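PDB 4OGD: succinate-semialdehyde dehydrogenase from Streptococcus pyogenes MGAS1882, which probably oxidises succinic semialdehyde to succinate with NADP+ as the cofactor, as a member of the aldehyde dehydrogenase family. Local coordinates for residues A[184-188]-A[189-193]; A[130-134]-A[135-139]. All coordinates share one frame; numbering follows the deposited sequence.

Contact 1: residues A[184-188]-A[189-193]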
loop_
_atom_site.group_PDB
_atom_site.type_symbol
_atom_site.label_atom_id
_atom_site.label_comp_id
_atom_site.label_asym_id
_atom_site.label_seq_id
_atom_site.Cartn_x
_atom_site.Cartn_y
_atom_site.Cartn_z
ATOM N N LEU A 184 -3.602 21.290 -10.140
ATOM C CA LEU A 184 -4.970 21.181 -10.644
ATOM C C LEU A 184 -5.957 21.960 -9.777
ATOM O O LEU A 184 -6.295 21.527 -8.670
ATOM C CB LEU A 184 -5.407 19.714 -10.687
ATOM C CG LEU A 184 -4.464 18.664 -11.266
ATOM C CD1 LEU A 184 -5.111 17.289 -11.151
ATOM C CD2 LEU A 184 -4.118 18.969 -12.717
ATOM N N PHE A 185 -6.418 23.110 -10.264
ATOM C CA PHE A 185 -7.472 23.835 -9.567
ATOM C C PHE A 185 -8.798 23.187 -9.952
ATOM O O PHE A 185 -9.521 23.689 -10.813
ATOM C CB PHE A 185 -7.467 25.324 -9.948
ATOM C CG PHE A 185 -6.346 26.125 -9.315
ATOM C CD1 PHE A 185 -6.015 25.952 -7.976
ATOM C CD2 PHE A 185 -5.634 27.055 -10.059
ATOM C CE1 PHE A 185 -4.996 26.682 -7.395
ATOM C CE2 PHE A 185 -4.611 27.799 -9.479
ATOM C CZ PHE A 185 -4.293 27.611 -8.146
ATOM N N ILE A 186 -9.108 22.051 -9.331
ATOM C CA ILE A 186 -10.271 21.262 -9.732
ATOM C C ILE A 186 -11.259 20.968 -8.600
ATOM O O ILE A 186 -10.943 21.108 -7.411
ATOM C CB ILE A 186 -9.851 19.925 -10.388
ATOM C CG1 ILE A 186 -8.921 19.143 -9.455
ATOM C CG2 ILE A 186 -9.186 20.177 -11.746
ATOM C CD1 ILE A 186 -8.654 17.717 -9.920
ATOM N N SER A 187 -12.459 20.546 -8.988
ATOM C CA SER A 187 -13.518 20.215 -8.042
ATOM C C SER A 187 -13.338 18.790 -7.557
ATOM O O SER A 187 -12.569 18.030 -8.138
ATOM C CB SER A 187 -14.868 20.307 -8.736
ATOM O OG SER A 187 -14.965 19.300 -9.724
ATOM N N TYR A 188 -14.063 18.424 -6.506
ATOM C CA TYR A 188 -14.013 17.059 -5.989
ATOM C C TYR A 188 -14.485 16.059 -7.037
ATOM O O TYR A 188 -13.985 14.937 -7.106
ATOM C CB TYR A 188 -14.880 16.921 -4.737
ATOM C CG TYR A 188 -14.374 17.678 -3.531
ATOM C CD1 TYR A 188 -13.031 18.022 -3.407
ATOM C CD2 TYR A 188 -15.244 18.047 -2.511
ATOM C CE1 TYR A 188 -12.569 18.717 -2.295
ATOM C CE2 TYR A 188 -14.793 18.740 -1.400
ATOM C CZ TYR A 188 -13.456 19.073 -1.297
ATOM O OH TYR A 188 -13.010 19.762 -0.190
ATOM N N ASP A 189 -15.448 16.465 -7.857
ATOM C CA ASP A 189 -15.942 15.579 -8.903
ATOM C C ASP A 189 -14.865 15.332 -9.953
ATOM O O ASP A 189 -14.741 14.226 -10.470
ATOM C CB ASP A 189 -17.208 16.143 -9.543
ATOM C CG ASP A 189 -18.381 16.162 -8.585
ATOM O OD1 ASP A 189 -18.512 15.209 -7.787
ATOM O OD2 ASP A 189 -19.168 17.131 -8.632
ATOM N N GLN A 190 -14.083 16.365 -10.254
ATOM C CA GLN A 190 -12.966 16.210 -11.174
ATOM C C GLN A 190 -11.883 15.330 -10.558
ATOM O O GLN A 190 -11.230 14.564 -11.271
ATOM C CB GLN A 190 -12.403 17.574 -11.586
ATOM C CG GLN A 190 -13.289 18.306 -12.600
ATOM C CD GLN A 190 -12.833 19.727 -12.863
ATOM O OE1 GLN A 190 -12.605 20.505 -11.931
ATOM N NE2 GLN A 190 -12.700 20.081 -14.141
ATOM N N VAL A 191 -11.701 15.428 -9.242
ATOM C CA VAL A 191 -10.739 14.567 -8.555
ATOM C C VAL A 191 -11.132 13.105 -8.757
ATOM O O VAL A 191 -10.285 12.260 -9.041
ATOM C CB VAL A 191 -10.642 14.881 -7.051
ATOM C CG1 VAL A 191 -9.799 13.829 -6.338
ATOM C CG2 VAL A 191 -10.035 16.260 -6.832
ATOM N N SER A 192 -12.424 12.809 -8.629
ATOM C CA SER A 192 -12.898 11.441 -8.833
ATOM C C SER A 192 -12.589 10.934 -10.236
ATOM O O SER A 192 -12.222 9.771 -10.418
ATOM C CB SER A 192 -14.400 11.342 -8.559
ATOM O OG SER A 192 -14.676 11.688 -7.224
ATOM N N GLN A 193 -12.733 11.813 -11.224
ATOM C CA GLN A 193 -12.402 11.469 -12.599
ATOM C C GLN A 193 -10.912 11.186 -12.762
ATOM O O GLN A 193 -10.525 10.268 -13.484
ATOM C CB GLN A 193 -12.807 12.600 -13.542
ATOM C CG GLN A 193 -14.298 12.859 -13.618
ATOM C CD GLN A 193 -14.612 14.097 -14.441
ATOM O OE1 GLN A 193 -15.071 15.110 -13.911
ATOM N NE2 GLN A 193 -14.351 14.027 -15.741
#

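Contact 2: residues A[130-134]-A[135-139]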
loop_
_atom_site.group_PDB
_atom_site.type_symbol
_atom_site.label_atom_id
_atom_site.label_comp_id
_atom_site.label_asym_id
_atom_site.label_seq_id
_atom_site.Cartn_x
_atom_site.Cartn_y
_atom_site.Cartn_z
ATOM N N PRO A 130 -2.302 19.072 1.832
ATOM C CA PRO A 130 -3.072 19.948 2.715
ATOM C C PRO A 130 -2.388 21.282 3.003
ATOM O O PRO A 130 -1.212 21.480 2.679
ATOM C CB PRO A 130 -3.142 19.116 3.992
ATOM C CG PRO A 130 -1.777 18.494 4.058
ATOM C CD PRO A 130 -1.354 18.247 2.606
ATOM N N TRP A 131 -3.125 22.189 3.636
ATOM C CA TRP A 131 -2.646 23.556 3.863
ATOM C C TRP A 131 -1.632 23.742 4.989
ATOM O O TRP A 131 -0.982 24.792 5.065
ATOM C CB TRP A 131 -3.835 24.496 4.108
ATOM C CG TRP A 131 -4.759 23.988 5.174
ATOM C CD1 TRP A 131 -5.928 23.315 4.987
ATOM C CD2 TRP A 131 -4.575 24.091 6.595
ATOM N NE1 TRP A 131 -6.490 22.993 6.202
ATOM C CE2 TRP A 131 -5.680 23.462 7.204
ATOM C CE3 TRP A 131 -3.589 24.660 7.411
ATOM C CZ2 TRP A 131 -5.819 23.382 8.590
ATOM C CZ3 TRP A 131 -3.724 24.573 8.781
ATOM C CH2 TRP A 131 -4.831 23.938 9.361
ATOM N N ASN A 132 -1.481 22.771 5.887
ATOM C CA ASN A 132 -0.670 23.070 7.070
ATOM C C ASN A 132 0.840 23.171 6.825
ATOM O O ASN A 132 1.530 23.932 7.506
ATOM C CB ASN A 132 -1.032 22.187 8.280
ATOM C CG ASN A 132 -0.710 20.730 8.068
ATOM O OD1 ASN A 132 -0.601 20.258 6.934
ATOM N ND2 ASN A 132 -0.545 20.001 9.173
ATOM N N PHE A 133 1.332 22.420 5.839
ATOM C CA PHE A 133 2.712 22.539 5.370
ATOM C C PHE A 133 2.656 22.501 3.841
ATOM O O PHE A 133 2.925 21.469 3.221
ATOM C CB PHE A 133 3.600 21.410 5.922
ATOM C CG PHE A 133 3.778 21.446 7.415
ATOM C CD1 PHE A 133 4.858 22.106 7.988
ATOM C CD2 PHE A 133 2.859 20.813 8.250
ATOM C CE1 PHE A 133 5.020 22.140 9.377
ATOM C CE2 PHE A 133 3.015 20.836 9.632
ATOM C CZ PHE A 133 4.095 21.504 10.194
ATOM N N PRO A 134 2.286 23.634 3.229
ATOM C CA PRO A 134 1.923 23.695 1.804
ATOM C C PRO A 134 3.049 23.280 0.856
ATOM O O PRO A 134 2.767 22.801 -0.239
ATOM C CB PRO A 134 1.583 25.174 1.582
ATOM C CG PRO A 134 1.311 25.726 2.932
ATOM C CD PRO A 134 2.209 24.959 3.871
ATOM N N TYR A 135 4.299 23.471 1.263
ATOM C CA TYR A 135 5.426 23.090 0.413
ATOM C C TYR A 135 6.025 21.738 0.786
ATOM O O TYR A 135 6.254 20.894 -0.089
ATOM C CB TYR A 135 6.501 24.196 0.390
ATOM C CG TYR A 135 6.404 25.033 -0.863
ATOM C CD1 TYR A 135 5.229 25.681 -1.186
ATOM C CD2 TYR A 135 7.481 25.143 -1.747
ATOM C CE1 TYR A 135 5.114 26.425 -2.342
ATOM C CE2 TYR A 135 7.375 25.895 -2.914
ATOM C CZ TYR A 135 6.183 26.528 -3.204
ATOM O OH TYR A 135 6.048 27.273 -4.363
ATOM N N TYR A 136 6.294 21.549 2.074
ATOM C CA TYR A 136 6.881 20.315 2.586
ATOM C C TYR A 136 6.061 19.088 2.224
ATOM O O TYR A 136 6.631 18.073 1.821
ATOM C CB TYR A 136 7.095 20.448 4.099
ATOM C CG TYR A 136 7.291 19.169 4.886
ATOM C CD1 TYR A 136 8.510 18.488 4.878
ATOM C CD2 TYR A 136 6.276 18.681 5.689
ATOM C CE1 TYR A 136 8.693 17.328 5.638
ATOM C CE2 TYR A 136 6.446 17.533 6.438
ATOM C CZ TYR A 136 7.652 16.863 6.413
ATOM O OH TYR A 136 7.808 15.715 7.165
ATOM N N GLN A 137 4.734 19.177 2.319
ATOM C CA GLN A 137 3.916 18.009 1.989
ATOM C C GLN A 137 3.950 17.694 0.489
ATOM O O GLN A 137 3.802 16.533 0.098
ATOM C CB GLN A 137 2.463 18.133 2.470
ATOM C CG GLN A 137 2.261 18.448 3.945
ATOM C CD GLN A 137 2.867 17.453 4.903
ATOM O OE1 GLN A 137 3.214 16.326 4.536
ATOM N NE2 GLN A 137 2.987 17.863 6.161
ATOM N N ILE A 138 4.143 18.704 -0.358
ATOM C CA ILE A 138 4.348 18.420 -1.782
ATOM C C ILE A 138 5.715 17.788 -2.003
ATOM O O ILE A 138 5.839 16.762 -2.678
ATOM C CB ILE A 138 4.266 19.679 -2.671
ATOM C CG1 ILE A 138 2.923 20.392 -2.504
ATOM C CG2 ILE A 138 4.452 19.290 -4.133
ATOM C CD1 ILE A 138 2.884 21.752 -3.222
ATOM N N MET A 139 6.747 18.394 -1.431
ATOM C CA MET A 139 8.111 17.964 -1.714
ATOM C C MET A 139 8.346 16.517 -1.282
ATOM O O MET A 139 9.081 15.776 -1.947
ATOM C CB MET A 139 9.137 18.906 -1.062
ATOM C CG MET A 139 10.575 18.647 -1.534
ATOM S SD MET A 139 10.781 18.978 -3.292
ATOM C CE MET A 139 11.091 20.738 -3.200
#

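Contact 1: residues A[184-188]-A[189-193]
The side-chain amide of Q190 carries I186 on one face, while S187 closes round its oxygen edge. I186 CG2 lies 3.8 Å from Q190 CD, and I186 CB is only 3.2 Å from Q190 OE1. S187 OG is tilted to the other side of the amide plane, with a weak bond to OE1. At the oxygen edge, S187 N donates to Q190 OE1 over 2.9 Å; the donor lies in the carbonyl plane on a lone pair, and the N-H points almost straight at the oxygen (166°). The nitrogen edge is occupied too, since NE2 donates to D22 OD1 and M20 O, and so the flat group is fixed against rotation.

The exchange is reciprocal, because Q190 N donates to S187 OG at 3.1 Å. These two bonds make a capping box with S187 as N-cap, here closing the start of helix 188-196 where the chain leaves the edge strand 181-183 of the Rossmann-type sheet. With chi1 at 66°, S187 holds its hydroxyl between its own N and carbonyl carbon, turned back to meet the N-H of the first turn. The turn itself is continued by V191 N bonding to S187 O and S192 N to Y188 O, the latter oxygen also taking a weak bond from S192 OG.

Beside the capping box, I186 reaches along its CG1 branch to put CD1 3.7 Å from V191 CG2, the two side chains crossing at about a right angle. K155 of strand 152-155 touches both residues, and I215 of helix 209-221 packs against V191.

Contact 2: residues A[130-134]-A[135-139]
F133 O takes the amide hydrogen of Q137 over 3.1 Å, a nearly straight bond (164°) with the donor tilted somewhat out of the carbonyl plane. The side chain of the donor residue also lies close to the acceptor, with Q137 CG 3.2 Å from F133 O. Because the chain of Q137 bends at chi2 (-58°), its amide folds back beside F133 rather than extending past it: NE2 sits 3.6 Å from both CB and CD2 of F133, with amide and ring planes far from parallel. P130 adds its ring to the neighbours of Q137, P130 CD lying 3.8 Å from Q137 CB, and the two cross at about a right angle.

F133 and Y136 run side by side and form an offset edge-to-face pair, the edge of Y136 toward the face of F133, with centroids 5.9 Å apart and planes at 71°. F133 CB meets Y136 CD2 at 3.8 Å, near the plane of the Y136 ring. Y136 OH is held further out by S420 and R140. P134 O meets I138 CD1 at 3.2 Å while accepting a hydrogen bond from H156, and E84 receives the backbone N-H groups of both Y135 and Y136.

N132 is held by bonds from ND2 to Q261 O and from its backbone oxygen to K76 and N258. Segment 130-134 spells PWNFP, an aldehyde dehydrogenase motif; N132 occupies its asparagine position, so a part in the oxyanion hole is likely by family analogy.

Overall arrangement
Both contacts illustrate one recurring element of a Rossmann-type domain, the passage from a parallel strand through a loop into a helix. Contact 2 comes first along the chain, between strand 124-128 and helix 136-148; contact 1 follows, between strand 181-183 and helix 188-196. In the six-stranded sheet these strands are separated by strand 152-155, whose K155 touches contact 1 while the next residue, H156, bonds to contact 2. Their centres lie 19 Å apart and their nearest atoms about 9 Å, without touching. Contact 2, buried near the middle of the chain, carries the family's PWNFP motif beside the probable active site, whereas contact 1, partly buried, is structural packing at the outer strand of the same sheet.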